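Local coordinates for Ets DNA-binding protein pokkuri (Drosophila melanogaster, PDB 1SV0) that represses transcription as an Ets-family DNA-binding factor, opposing pnt and Ras signalling in photoreceptor development, and binds Mae through its SAM domain, at the interface of chains A and B. Coordinates in Å, arbitrary orientation; residue numbers count along the deposited sequence, not the author numbering. Chains: chain A, Ets DNA-binding protein pokkuri; chain B, modulator of the activity of Ets CG15085-PA.

The interface of chains A and B. Residues chain A 28-30, 64, 68; chain B 45, 47-48, 51.
B:Asn45 ND2 is the best-held polar atom, gripped by one bond across the interface. B:Asn45 ND2 donates to the backbone O of A:Glu28 at 2.8 Å, the acceptor lying in the amide plane. The donor sits above the plane of that carbonyl. At the other end of the same amide, B:Asn45 OD1 accepts a bond from B:Ala48 N at 3.1 Å, nearly along the C=O axis, which caps the start of helix 46-51 of chain B and fixes the amide's rotation. The crowded first torsion (chi1 66°) puts CG between backbone N and carbonyl carbon, so the amide can reach both. The backbone N of B:Asn45 adds a bond to A:Phe29 O, also 2.8 Å. An alanine here would probably keep that backbone bond but lose the grip on A:Glu28 O and the helix cap. B:Lys47 runs extended beyond CG and crosses A:Glu28 obliquely. B:Lys47 NZ forms a salt bridge and hydrogen bond with A:Glu28 OE2 at 2.8 Å, on its syn lone pair. A:Phe29 turns the CD2 side of its ring to B:Ala48. At the ring tip, A:Phe29 CZ meets B:Leu51 CD2 at 3.7 Å. B:Leu51 CD2 also touches A:Val68 CG2 at 3.5 Å. The contact joins the SAM domains of Yan (chain A) and Mae (chain B) in a complex linked to Yan depolymerization. Yan supplies the end of helix 15-28, the following turn and helix 62-77; Mae supplies the capping B:Asn45, from the loop before helix 46-51, and that helix itself.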
loop_
_atom_site.group_PDB
_atom_site.type_symbol
_atom_site.label_atom_id
_atom_site.label_comp_id
_atom_site.label_asym_id
_atom_site.label_seq_id
_atom_site.Cartn_x
_atom_site.Cartn_y
_atom_site.Cartn_z
ATOM N N GLU A 28 0.072 -5.311 -8.144
ATOM C CA GLU A 28 -0.411 -5.940 -6.916
ATOM C C GLU A 28 -1.104 -5.020 -5.925
ATOM O O GLU A 28 -2.036 -5.431 -5.240
ATOM C CB GLU A 28 0.737 -6.659 -6.201
ATOM C CG GLU A 28 1.019 -8.036 -6.764
ATOM C CD GLU A 28 0.061 -9.090 -6.237
ATOM O OE1 GLU A 28 -0.129 -10.112 -6.930
ATOM O OE2 GLU A 28 -0.487 -8.905 -5.127
ATOM N N PHE A 29 -0.642 -3.780 -5.846
ATOM C CA PHE A 29 -1.216 -2.827 -4.913
ATOM C C PHE A 29 -2.100 -1.779 -5.585
ATOM O O PHE A 29 -2.624 -0.903 -4.920
ATOM C CB PHE A 29 -0.083 -2.165 -4.124
ATOM C CG PHE A 29 0.706 -3.132 -3.293
ATOM C CD1 PHE A 29 2.092 -3.154 -3.351
ATOM C CD2 PHE A 29 0.057 -4.041 -2.460
ATOM C CE1 PHE A 29 2.820 -4.058 -2.594
ATOM C CE2 PHE A 29 0.778 -4.951 -1.697
ATOM C CZ PHE A 29 2.163 -4.963 -1.766
ATOM N N ASP A 30 -2.265 -1.883 -6.903
ATOM C CA ASP A 30 -3.101 -0.948 -7.661
ATOM C C ASP A 30 -2.610 0.487 -7.446
ATOM O O ASP A 30 -3.394 1.390 -7.135
ATOM C CB ASP A 30 -4.570 -1.071 -7.217
ATOM C CG ASP A 30 -5.559 -0.580 -8.277
ATOM O OD1 ASP A 30 -5.124 0.022 -9.279
ATOM O OD2 ASP A 30 -6.783 -0.796 -8.105
ATOM N N VAL A 64 4.675 2.281 1.842
ATOM C CA VAL A 64 4.237 0.896 1.707
ATOM C C VAL A 64 5.317 0.108 0.955
ATOM O O VAL A 64 5.758 -0.946 1.411
ATOM C CB VAL A 64 2.917 0.787 0.909
ATOM C CG1 VAL A 64 2.602 -0.684 0.619
ATOM C CG2 VAL A 64 1.784 1.427 1.696
ATOM N N VAL A 68 7.496 -3.075 2.276
ATOM C CA VAL A 68 7.456 -4.373 1.618
ATOM C C VAL A 68 8.880 -4.825 1.317
ATOM O O VAL A 68 9.249 -5.973 1.582
ATOM C CB VAL A 68 6.672 -4.322 0.297
ATOM C CG1 VAL A 68 6.875 -5.620 -0.470
ATOM C CG2 VAL A 68 5.195 -4.114 0.586
ATOM N N ASN B 45 -4.777 -0.290 -3.196
ATOM C CA ASN B 45 -5.908 -1.200 -2.985
ATOM C C ASN B 45 -5.935 -1.805 -1.579
ATOM O O ASN B 45 -5.135 -1.437 -0.717
ATOM C CB ASN B 45 -5.911 -2.326 -4.038
ATOM C CG ASN B 45 -4.715 -3.272 -3.912
ATOM O OD1 ASN B 45 -3.963 -3.228 -2.944
ATOM N ND2 ASN B 45 -4.551 -4.145 -4.902
ATOM N N LYS B 47 -5.080 -4.807 -0.520
ATOM C CA LYS B 47 -3.875 -5.570 -0.186
ATOM C C LYS B 47 -2.848 -4.657 0.466
ATOM O O LYS B 47 -2.198 -5.034 1.445
ATOM C CB LYS B 47 -3.257 -6.195 -1.437
ATOM C CG LYS B 47 -3.969 -7.436 -1.961
ATOM C CD LYS B 47 -3.015 -8.237 -2.844
ATOM C CE LYS B 47 -3.515 -9.653 -3.093
ATOM N NZ LYS B 47 -2.519 -10.454 -3.871
ATOM N N ALA B 48 -2.708 -3.455 -0.088
ATOM C CA ALA B 48 -1.770 -2.469 0.434
ATOM C C ALA B 48 -2.196 -2.000 1.819
ATOM O O ALA B 48 -1.356 -1.833 2.710
ATOM C CB ALA B 48 -1.673 -1.262 -0.523
ATOM N N LEU B 51 -1.162 -3.963 4.837
ATOM C CA LEU B 51 0.219 -3.750 5.246
ATOM C C LEU B 51 0.409 -2.456 6.037
ATOM O O LEU B 51 1.435 -2.277 6.683
ATOM C CB LEU B 51 1.131 -3.734 4.005
ATOM C CG LEU B 51 1.483 -5.060 3.311
ATOM C CD1 LEU B 51 0.290 -5.987 3.265
ATOM C CD2 LEU B 51 1.994 -4.775 1.909
#